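Local atomic coordinates of putative adhesin (Bacteroides fragilis NCTC 9343, PDB entry 3PET), a protein that is of unknown function but, as a putative lipoprotein with a right-handed beta-helix of adhesin type, may act in cell adhesion. Residues 58-62 with 63-67; 26-29 with 30-34; 105-109 with 110-114; 47-50 with 51-54. All blocks are in the same frame, centred on the assembly; numbering follows the deposited sequence.

Contact 1: 58-62 with 63-67; sequences VAVKD and NTLFL
Phe66 and Ala59 form a hydrogen-bonded pair of an antiparallel beta hairpin, strands 58-61 and 64-67 joined by a type I' turn from Lys61 to Thr64. Phe66 N gives Ala59 O a short, nearly straight bond of 2.7 Å at 172°. The side chain of Phe66 can be followed outward from there. Phe66 CB packs on Ala59 O at 3.7 Å. The first torsion of -70° sets CG beside the backbone N, and the ring runs back toward the turn. CD2 reaches Ala59 O and Lys61 CB. Phe66 CE2 lies 3.5 Å from Lys61 O, which meets the ring at its edge. Thr64 CG2 sits over one face of the Phe66 ring, 3.7 Å above its plane and offset toward the rim. At the turn, Thr64 OG1 donates to Asp62 O over 3.1 Å, from above the carbonyl plane. Val58, Val60, Leu65 and Leu67 occupy the other face of the hairpin. There Leu65 CD1 meets Val60 CG2 at 3.9 Å, and Val58 CG2 meets Leu67 CD2 at 3.9 Å. Leu65 and Leu67 pack on Ile85 of strand 82-87, and Val58 on Leu44 of strand 43-47. Strand 64-69 joins the hairpin to the beta-helix by pairing in parallel with strand 23-26.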
loop_
_atom_site.group_PDB
_atom_site.type_symbol
_atom_site.label_atom_id
_atom_site.label_comp_id
_atom_site.label_asym_id
_atom_site.label_seq_id
_atom_site.Cartn_x
_atom_site.Cartn_y
_atom_site.Cartn_z
ATOM N N VAL A 58 -23.269 -15.618 2.882
ATOM C CA VAL A 58 -23.946 -14.425 3.386
ATOM C C VAL A 58 -24.543 -14.695 4.764
ATOM O O VAL A 58 -25.184 -15.715 4.945
ATOM C CB VAL A 58 -25.057 -14.039 2.357
ATOM C CG1 VAL A 58 -25.963 -12.914 2.890
ATOM C CG2 VAL A 58 -24.452 -13.653 0.997
ATOM N N ALA A 59 -24.384 -13.762 5.710
ATOM C CA ALA A 59 -24.980 -13.869 7.051
ATOM C C ALA A 59 -25.078 -12.519 7.705
ATOM O O ALA A 59 -24.193 -11.687 7.543
ATOM C CB ALA A 59 -24.151 -14.798 7.950
ATOM N N VAL A 60 -26.143 -12.308 8.473
ATOM C CA VAL A 60 -26.278 -11.106 9.293
ATOM C C VAL A 60 -26.164 -11.583 10.738
ATOM O O VAL A 60 -26.889 -12.475 11.166
ATOM C CB VAL A 60 -27.551 -10.245 9.031
ATOM C CG1 VAL A 60 -27.649 -9.102 10.049
ATOM C CG2 VAL A 60 -27.550 -9.690 7.604
ATOM N N LYS A 61 -25.234 -11.009 11.464
ATOM C CA LYS A 61 -24.949 -11.338 12.862
ATOM C C LYS A 61 -24.509 -10.056 13.564
ATOM O O LYS A 61 -23.689 -9.330 12.999
ATOM C CB LYS A 61 -23.857 -12.421 12.873
ATOM C CG LYS A 61 -23.210 -12.771 14.196
ATOM C CD LYS A 61 -22.735 -14.241 14.198
ATOM C CE LYS A 61 -22.010 -14.682 12.936
ATOM N NZ LYS A 61 -21.629 -16.119 12.979
ATOM N N ASP A 62 -25.021 -9.792 14.791
ATOM C CA ASP A 62 -24.744 -8.600 15.612
ATOM C C ASP A 62 -24.784 -7.310 14.758
ATOM O O ASP A 62 -23.832 -6.513 14.736
ATOM C CB ASP A 62 -23.444 -8.712 16.461
ATOM C CG ASP A 62 -22.190 -9.226 15.783
ATOM O OD1 ASP A 62 -21.643 -8.505 14.926
ATOM O OD2 ASP A 62 -21.696 -10.304 16.185
ATOM N N ASN A 63 -25.925 -7.116 14.050
ATOM C CA ASN A 63 -26.239 -5.966 13.190
ATOM C C ASN A 63 -25.195 -5.752 12.064
ATOM O O ASN A 63 -25.112 -4.664 11.493
ATOM C CB ASN A 63 -26.423 -4.689 14.046
ATOM C CG ASN A 63 -27.641 -4.775 14.963
ATOM O OD1 ASN A 63 -28.654 -5.390 14.644
ATOM N ND2 ASN A 63 -27.577 -4.175 16.128
ATOM N N THR A 64 -24.472 -6.811 11.696
ATOM C CA THR A 64 -23.439 -6.744 10.661
ATOM C C THR A 64 -23.720 -7.720 9.549
ATOM O O THR A 64 -23.975 -8.893 9.798
ATOM C CB THR A 64 -22.043 -7.026 11.262
ATOM O OG1 THR A 64 -21.850 -6.225 12.421
ATOM C CG2 THR A 64 -20.900 -6.806 10.269
ATOM N N LEU A 65 -23.637 -7.232 8.314
ATOM C CA LEU A 65 -23.728 -8.072 7.137
ATOM C C LEU A 65 -22.331 -8.612 6.865
ATOM O O LEU A 65 -21.411 -7.824 6.598
ATOM C CB LEU A 65 -24.259 -7.274 5.925
ATOM C CG LEU A 65 -24.242 -8.006 4.578
ATOM C CD1 LEU A 65 -25.230 -9.193 4.571
ATOM C CD2 LEU A 65 -24.568 -7.045 3.448
ATOM N N PHE A 66 -22.169 -9.950 6.934
ATOM C CA PHE A 66 -20.897 -10.610 6.646
ATOM C C PHE A 66 -20.962 -11.273 5.293
ATOM O O PHE A 66 -21.839 -12.092 5.059
ATOM C CB PHE A 66 -20.548 -11.654 7.732
ATOM C CG PHE A 66 -20.181 -11.075 9.078
ATOM C CD1 PHE A 66 -18.870 -10.724 9.367
ATOM C CD2 PHE A 66 -21.133 -10.935 10.069
ATOM C CE1 PHE A 66 -18.532 -10.202 10.627
ATOM C CE2 PHE A 66 -20.788 -10.454 11.328
ATOM C CZ PHE A 66 -19.499 -10.075 11.596
ATOM N N LEU A 67 -20.028 -10.937 4.414
ATOM C CA LEU A 67 -19.902 -11.542 3.091
ATOM C C LEU A 67 -18.549 -12.245 3.045
ATOM O O LEU A 67 -17.537 -11.620 3.296
ATOM C CB LEU A 67 -20.022 -10.480 1.980
ATOM C CG LEU A 67 -21.253 -9.561 2.005
ATOM C CD1 LEU A 67 -21.123 -8.463 0.962
ATOM C CD2 LEU A 67 -22.563 -10.361 1.783
#

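Contact 2: 26-29 with 30-34; sequences AGTV and GNIYY. With ACT (acetate ion), chain D.
Gly30 O and Thr28 are joined through one water across a sharp corner of the chain. Gly30 opens the run 30-34 with an extended backbone of positive phi, a region open mainly to glycine. Gly30 O accepts a 2.6 Å hydrogen bond from the water. The same water is hydrogen-bonded to Thr28 OG1 at 2.7 Å and donates weakly to Thr28 O. It thus ties the side chain and, weakly, the carbonyl of Thr28 to the carbonyl of Gly30. The first torsion of Thr28, 49°, holds OG1 between its backbone N and carbonyl carbon, where it meets this water. Asn31 turns away from 26-29, and its OD1 accepts from Asp100 N. Ile32 points back inward. Ile32 CD1 touches Ala26 CB at 3.8 Å, the apolar contact of the corner. The Ile32 side chain also packs on Ile83 and Ile85 of strand 82-87. Beyond it, strand 31-36 runs on through Tyr33 and Tyr34. On the outside of the bend, Val29 N donates to acetate OXT at 2.9 Å and 161°; the acetate is probably from the crystallisation liquor. Val29 also packs on Val215 of the second subunit. Such a bend, with small and aliphatic side chains turned inward and strands of parallel sheet on both sides, is typical of a corner between two faces of a right-handed beta-helix.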
loop_
_atom_site.group_PDB
_atom_site.type_symbol
_atom_site.label_atom_id
_atom_site.label_comp_id
_atom_site.label_asym_id
_atom_site.label_seq_id
_atom_site.Cartn_x
_atom_site.Cartn_y
_atom_site.Cartn_z
ATOM N N ALA A 26 -16.863 -7.362 4.589
ATOM C CA ALA A 26 -16.773 -8.128 3.352
ATOM C C ALA A 26 -15.344 -8.609 3.030
ATOM O O ALA A 26 -14.392 -7.813 3.051
ATOM C CB ALA A 26 -17.318 -7.289 2.200
ATOM N N GLY A 27 -15.244 -9.906 2.719
ATOM C CA GLY A 27 -14.002 -10.583 2.344
ATOM C C GLY A 27 -14.171 -11.254 0.994
ATOM O O GLY A 27 -13.672 -12.345 0.746
ATOM N N THR A 28 -14.896 -10.590 0.111
ATOM C CA THR A 28 -15.225 -11.109 -1.205
ATOM C C THR A 28 -14.371 -10.500 -2.292
ATOM O O THR A 28 -13.581 -9.575 -2.048
ATOM C CB THR A 28 -16.716 -10.788 -1.484
ATOM O OG1 THR A 28 -16.924 -9.415 -1.183
ATOM C CG2 THR A 28 -17.659 -11.645 -0.668
ATOM N N VAL A 29 -14.575 -11.001 -3.515
ATOM C CA VAL A 29 -13.971 -10.468 -4.723
ATOM C C VAL A 29 -15.111 -9.859 -5.539
ATOM O O VAL A 29 -16.062 -10.554 -5.878
ATOM C CB VAL A 29 -13.138 -11.479 -5.542
ATOM C CG1 VAL A 29 -12.542 -10.791 -6.768
ATOM C CG2 VAL A 29 -12.037 -12.103 -4.696
ATOM N N GLY A 30 -15.003 -8.585 -5.864
ATOM C CA GLY A 30 -16.025 -7.892 -6.639
ATOM C C GLY A 30 -16.314 -6.523 -6.085
ATOM O O GLY A 30 -16.060 -6.256 -4.902
ATOM N N ASN A 31 -16.878 -5.656 -6.936
ATOM C CA ASN A 31 -17.168 -4.281 -6.549
ATOM C C ASN A 31 -18.441 -4.215 -5.772
ATOM O O ASN A 31 -19.404 -4.939 -6.074
ATOM C CB ASN A 31 -17.217 -3.364 -7.773
ATOM C CG ASN A 31 -15.877 -3.259 -8.460
ATOM O OD1 ASN A 31 -14.822 -3.297 -7.831
ATOM N ND2 ASN A 31 -15.886 -3.189 -9.771
ATOM N N ILE A 32 -18.445 -3.348 -4.759
ATOM C CA ILE A 32 -19.610 -3.170 -3.889
ATOM C C ILE A 32 -20.195 -1.781 -4.065
ATOM O O ILE A 32 -19.455 -0.790 -4.024
ATOM C CB ILE A 32 -19.251 -3.441 -2.408
ATOM C CG1 ILE A 32 -18.799 -4.915 -2.220
ATOM C CG2 ILE A 32 -20.425 -3.047 -1.465
ATOM C CD1 ILE A 32 -18.127 -5.225 -0.870
ATOM N N TYR A 33 -21.534 -1.712 -4.200
ATOM C CA TYR A 33 -22.250 -0.449 -4.336
ATOM C C TYR A 33 -23.270 -0.378 -3.218
ATOM O O TYR A 33 -24.222 -1.161 -3.196
ATOM C CB TYR A 33 -22.915 -0.327 -5.738
ATOM C CG TYR A 33 -21.910 -0.255 -6.870
ATOM C CD1 TYR A 33 -21.377 -1.415 -7.435
ATOM C CD2 TYR A 33 -21.427 0.971 -7.321
ATOM C CE1 TYR A 33 -20.418 -1.351 -8.452
ATOM C CE2 TYR A 33 -20.492 1.045 -8.354
ATOM C CZ TYR A 33 -19.978 -0.115 -8.905
ATOM O OH TYR A 33 -19.057 -0.011 -9.917
ATOM N N TYR A 34 -23.056 0.531 -2.270
ATOM C CA TYR A 34 -23.986 0.710 -1.166
ATOM C C TYR A 34 -24.906 1.911 -1.454
ATOM O O TYR A 34 -24.449 2.957 -1.921
ATOM C CB TYR A 34 -23.258 0.872 0.190
ATOM C CG TYR A 34 -24.209 1.235 1.313
ATOM C CD1 TYR A 34 -24.948 0.251 1.976
ATOM C CD2 TYR A 34 -24.442 2.569 1.653
ATOM C CE1 TYR A 34 -25.879 0.584 2.961
ATOM C CE2 TYR A 34 -25.380 2.913 2.629
ATOM C CZ TYR A 34 -26.098 1.916 3.276
ATOM O OH TYR A 34 -27.034 2.258 4.218
HETATM C C ACT D . -16.479 -13.741 -5.359
HETATM O O ACT D . -16.588 -12.942 -6.300
HETATM O OXT ACT D . -16.030 -13.362 -4.300
HETATM C CH3 ACT D . -16.875 -15.198 -5.533
HETATM O O HOH W 1 -15.709 -7.552 -2.641
#

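Contact 3: 105-109 with 110-114; sequences NGLTT and DNLDI
Leu107 and Leu112 meet on the inside of a bend between strand 107-108 and strand 111-116, a corner between faces of the right-handed beta-helix. Leu107 CD2 approaches both methyls of Leu112, with Leu112 CD1 nearer at 4.0 Å. The two side chains cross obliquely. Both have CG opposite the backbone N, with first torsions of 173° and 180°, which carries the branched ends into the bend. Thr109 closes the inner side nearer the corner. Thr109 CG2 lies 3.9 Å from Leu112 CB, and these two side chains cross at about a right angle. Leu127 of strand 122-128 packs against both leucines, and Leu132 against Leu112.

The outer side is looser and polar. Asp110 and Asn111 are exposed and point away from 105-109. Asp110 OD1 accepts from Asn111 N at 2.8 Å and 146°. The amide meets the anti side of the carboxylate, 19° out of its plane. Thr109 OG1 is hydrogen-bonded to the backbone Leu90 O, and the backbone Asn111 O accepts from Asn91 ND2. Aliphatic packing thus lines the inner side. The amide-to-carboxylate bond and the links to Leu90 and Asn91, earlier in the chain, probably help to fix the polar corner.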
loop_
_atom_site.group_PDB
_atom_site.type_symbol
_atom_site.label_atom_id
_atom_site.label_comp_id
_atom_site.label_asym_id
_atom_site.label_seq_id
_atom_site.Cartn_x
_atom_site.Cartn_y
_atom_site.Cartn_z
ATOM N N ASN A 105 -24.438 7.805 -4.112
ATOM C CA ASN A 105 -25.503 8.778 -3.967
ATOM C C ASN A 105 -25.808 9.206 -2.533
ATOM O O ASN A 105 -26.919 9.615 -2.246
ATOM C CB ASN A 105 -26.767 8.242 -4.664
ATOM C CG ASN A 105 -26.553 8.175 -6.152
ATOM O OD1 ASN A 105 -26.302 9.189 -6.817
ATOM N ND2 ASN A 105 -26.546 6.972 -6.683
ATOM N N GLY A 106 -24.815 9.212 -1.671
ATOM C CA GLY A 106 -25.017 9.750 -0.334
ATOM C C GLY A 106 -25.245 8.817 0.825
ATOM O O GLY A 106 -25.727 7.692 0.675
ATOM N N LEU A 107 -24.881 9.315 2.000
ATOM C CA LEU A 107 -25.078 8.654 3.277
ATOM C C LEU A 107 -25.179 9.706 4.359
ATOM O O LEU A 107 -24.285 10.542 4.484
ATOM C CB LEU A 107 -23.969 7.630 3.611
ATOM C CG LEU A 107 -24.017 7.010 5.041
ATOM C CD1 LEU A 107 -25.290 6.151 5.261
ATOM C CD2 LEU A 107 -22.751 6.206 5.332
ATOM N N THR A 108 -26.279 9.664 5.124
ATOM C CA THR A 108 -26.489 10.519 6.296
ATOM C C THR A 108 -26.449 9.595 7.502
ATOM O O THR A 108 -27.261 8.673 7.613
ATOM C CB THR A 108 -27.786 11.335 6.203
ATOM O OG1 THR A 108 -27.739 12.127 5.023
ATOM C CG2 THR A 108 -27.996 12.224 7.419
ATOM N N THR A 109 -25.479 9.815 8.381
ATOM C CA THR A 109 -25.288 8.969 9.559
ATOM C C THR A 109 -24.711 9.806 10.696
ATOM O O THR A 109 -24.243 10.913 10.455
ATOM C CB THR A 109 -24.351 7.776 9.181
ATOM O OG1 THR A 109 -24.336 6.823 10.249
ATOM C CG2 THR A 109 -22.900 8.211 8.824
ATOM N N ASP A 110 -24.718 9.285 11.919
ATOM C CA ASP A 110 -24.090 9.988 13.027
ATOM C C ASP A 110 -22.571 9.709 12.988
ATOM O O ASP A 110 -21.783 10.633 12.831
ATOM C CB ASP A 110 -24.717 9.601 14.388
ATOM C CG ASP A 110 -25.135 8.135 14.551
ATOM O OD1 ASP A 110 -24.541 7.256 13.864
ATOM O OD2 ASP A 110 -26.051 7.865 15.369
ATOM N N ASN A 111 -22.174 8.432 13.083
ATOM C CA ASN A 111 -20.767 8.005 13.079
ATOM C C ASN A 111 -20.526 7.026 11.973
ATOM O O ASN A 111 -21.301 6.089 11.811
ATOM C CB ASN A 111 -20.379 7.340 14.411
ATOM C CG ASN A 111 -20.793 8.127 15.632
ATOM O OD1 ASN A 111 -20.333 9.242 15.869
ATOM N ND2 ASN A 111 -21.727 7.587 16.399
ATOM N N LEU A 112 -19.448 7.222 11.217
ATOM C CA LEU A 112 -19.072 6.293 10.174
ATOM C C LEU A 112 -17.653 5.835 10.423
ATOM O O LEU A 112 -16.755 6.663 10.581
ATOM C CB LEU A 112 -19.231 6.900 8.769
ATOM C CG LEU A 112 -18.849 5.985 7.587
ATOM C CD1 LEU A 112 -19.772 4.721 7.497
ATOM C CD2 LEU A 112 -18.848 6.754 6.284
ATOM N N ASP A 113 -17.454 4.513 10.461
ATOM C CA ASP A 113 -16.140 3.921 10.640
ATOM C C ASP A 113 -15.767 3.133 9.356
ATOM O O ASP A 113 -16.473 2.192 8.979
ATOM C CB ASP A 113 -16.131 3.025 11.901
ATOM C CG ASP A 113 -14.787 2.488 12.324
ATOM O OD1 ASP A 113 -13.754 2.982 11.809
ATOM O OD2 ASP A 113 -14.756 1.604 13.204
ATOM N N ILE A 114 -14.687 3.560 8.678
ATOM C CA ILE A 114 -14.203 2.898 7.466
ATOM C C ILE A 114 -12.870 2.248 7.778
ATOM O O ILE A 114 -11.918 2.939 8.191
ATOM C CB ILE A 114 -14.114 3.832 6.228
ATOM C CG1 ILE A 114 -15.450 4.561 5.970
ATOM C CG2 ILE A 114 -13.652 3.048 4.973
ATOM C CD1 ILE A 114 -15.272 5.884 5.399
#

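Contact 4: 47-50 with 51-54; sequences YGPD and NIVA
Pro49 O is gripped by two backbone amides at the start of a short helical turn. Pro49 is the N-cap residue of helix 50-53. Val53 N approaches Pro49 O nearly head-on, at 2.9 Å and 169°. Ile52 N also donates to Pro49 O, at 3.0 Å, but comes from above the carbonyl plane with a more bent angle of 143°. Asp50 O then accepts from Ala54 N at 3.1 Å. The helix follows directly on a corner at Gly48, after strand 43-47. Gly48 takes an extended backbone with positive phi there.

Apolar groups close the turn. Ile52 CG1 lies across Pro49 CB at 3.8 Å, and Val75 and Met81 pack on Ile52 from nearby loops. Polar side chains tie the turn to the N-terminal residues. Asp50 OD1 is hydrogen-bonded to Ser8 OG. Asn51 uses both ends of its amide, OD1 to Ser8 N and ND2 to Gln6 O, which should fix its flip. Val53 turns toward the incoming chain. Its first torsion of 168° puts CG2 beside the backbone N, where Val53 CG2 rests 3.4 Å from Pro49 O and 3.6 Å from Gly48 O.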
loop_
_atom_site.group_PDB
_atom_site.type_symbol
_atom_site.label_atom_id
_atom_site.label_comp_id
_atom_site.label_asym_id
_atom_site.label_seq_id
_atom_site.Cartn_x
_atom_site.Cartn_y
_atom_site.Cartn_z
ATOM N N TYR A 47 -24.826 -9.954 -8.379
ATOM C CA TYR A 47 -24.889 -10.174 -9.817
ATOM C C TYR A 47 -23.599 -10.793 -10.323
ATOM O O TYR A 47 -22.514 -10.362 -9.944
ATOM C CB TYR A 47 -25.154 -8.849 -10.545
ATOM C CG TYR A 47 -25.138 -8.966 -12.056
ATOM C CD1 TYR A 47 -26.279 -9.360 -12.759
ATOM C CD2 TYR A 47 -23.973 -8.728 -12.782
ATOM C CE1 TYR A 47 -26.264 -9.510 -14.149
ATOM C CE2 TYR A 47 -23.948 -8.873 -14.177
ATOM C CZ TYR A 47 -25.103 -9.251 -14.855
ATOM O OH TYR A 47 -25.134 -9.392 -16.231
ATOM N N GLY A 48 -23.713 -11.744 -11.233
ATOM C CA GLY A 48 -22.543 -12.338 -11.861
ATOM C C GLY A 48 -22.862 -13.710 -12.380
ATOM O O GLY A 48 -24.027 -14.127 -12.333
ATOM N N PRO A 49 -21.834 -14.449 -12.862
ATOM C CA PRO A 49 -22.070 -15.833 -13.314
ATOM C C PRO A 49 -22.608 -16.648 -12.139
ATOM O O PRO A 49 -22.112 -16.480 -11.020
ATOM C CB PRO A 49 -20.676 -16.303 -13.762
ATOM C CG PRO A 49 -19.884 -15.069 -13.940
ATOM C CD PRO A 49 -20.406 -14.083 -12.961
ATOM N N ASP A 50 -23.632 -17.488 -12.366
ATOM C CA ASP A 50 -24.302 -18.207 -11.276
ATOM C C ASP A 50 -23.381 -19.084 -10.427
ATOM O O ASP A 50 -23.601 -19.142 -9.224
ATOM C CB ASP A 50 -25.522 -19.029 -11.760
ATOM C CG ASP A 50 -25.286 -20.059 -12.848
ATOM O OD1 ASP A 50 -24.135 -20.181 -13.313
ATOM O OD2 ASP A 50 -26.264 -20.740 -13.243
ATOM N N ASN A 51 -22.355 -19.724 -11.013
ATOM C CA ASN A 51 -21.451 -20.592 -10.244
ATOM C C ASN A 51 -20.400 -19.782 -9.445
ATOM O O ASN A 51 -19.732 -20.340 -8.566
ATOM C CB ASN A 51 -20.767 -21.622 -11.163
ATOM C CG ASN A 51 -19.944 -21.026 -12.276
ATOM O OD1 ASN A 51 -20.097 -19.855 -12.654
ATOM N ND2 ASN A 51 -19.070 -21.838 -12.846
ATOM N N ILE A 52 -20.254 -18.480 -9.755
ATOM C CA ILE A 52 -19.330 -17.594 -9.039
ATOM C C ILE A 52 -20.120 -16.925 -7.893
ATOM O O ILE A 52 -19.640 -16.869 -6.759
ATOM C CB ILE A 52 -18.635 -16.583 -9.992
ATOM C CG1 ILE A 52 -17.988 -17.282 -11.232
ATOM C CG2 ILE A 52 -17.649 -15.688 -9.248
ATOM C CD1 ILE A 52 -17.010 -18.491 -10.955
ATOM N N VAL A 53 -21.372 -16.516 -8.179
ATOM C CA VAL A 53 -22.286 -15.941 -7.174
ATOM C C VAL A 53 -22.468 -16.953 -6.034
ATOM O O VAL A 53 -22.452 -16.569 -4.862
ATOM C CB VAL A 53 -23.644 -15.545 -7.821
ATOM C CG1 VAL A 53 -24.702 -15.216 -6.764
ATOM C CG2 VAL A 53 -23.469 -14.376 -8.791
ATOM N N ALA A 54 -22.577 -18.250 -6.391
ATOM C CA ALA A 54 -22.775 -19.361 -5.458
ATOM C C ALA A 54 -21.618 -19.515 -4.462
ATOM O O ALA A 54 -21.822 -20.131 -3.417
ATOM C CB ALA A 54 -22.981 -20.666 -6.226
#

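In the fold
Contact 2 is the buried one. Contacts 1, 3 and 4 are partly buried and include exposed residues. Contacts 1 and 2 share a strand pairing: strand 23-26, which leads into contact 2, lies beside strand 64-69 of contact 1. Leu67 O lies 2.9 Å from Gly27 N, a probable hydrogen bond. Contact 2 also reaches contact 3, through Tyr34 and Leu107. Contact 4 adjoins contact 1 in the sequence, but its centre is about 29 Å from that of contact 3. Backbone bonds between the segments hold the hairpin and the helical turn. The bends of contacts 2 and 3 combine inward aliphatic packing with a water bridge in contact 2 and an Asp110 carboxylate bond in contact 3.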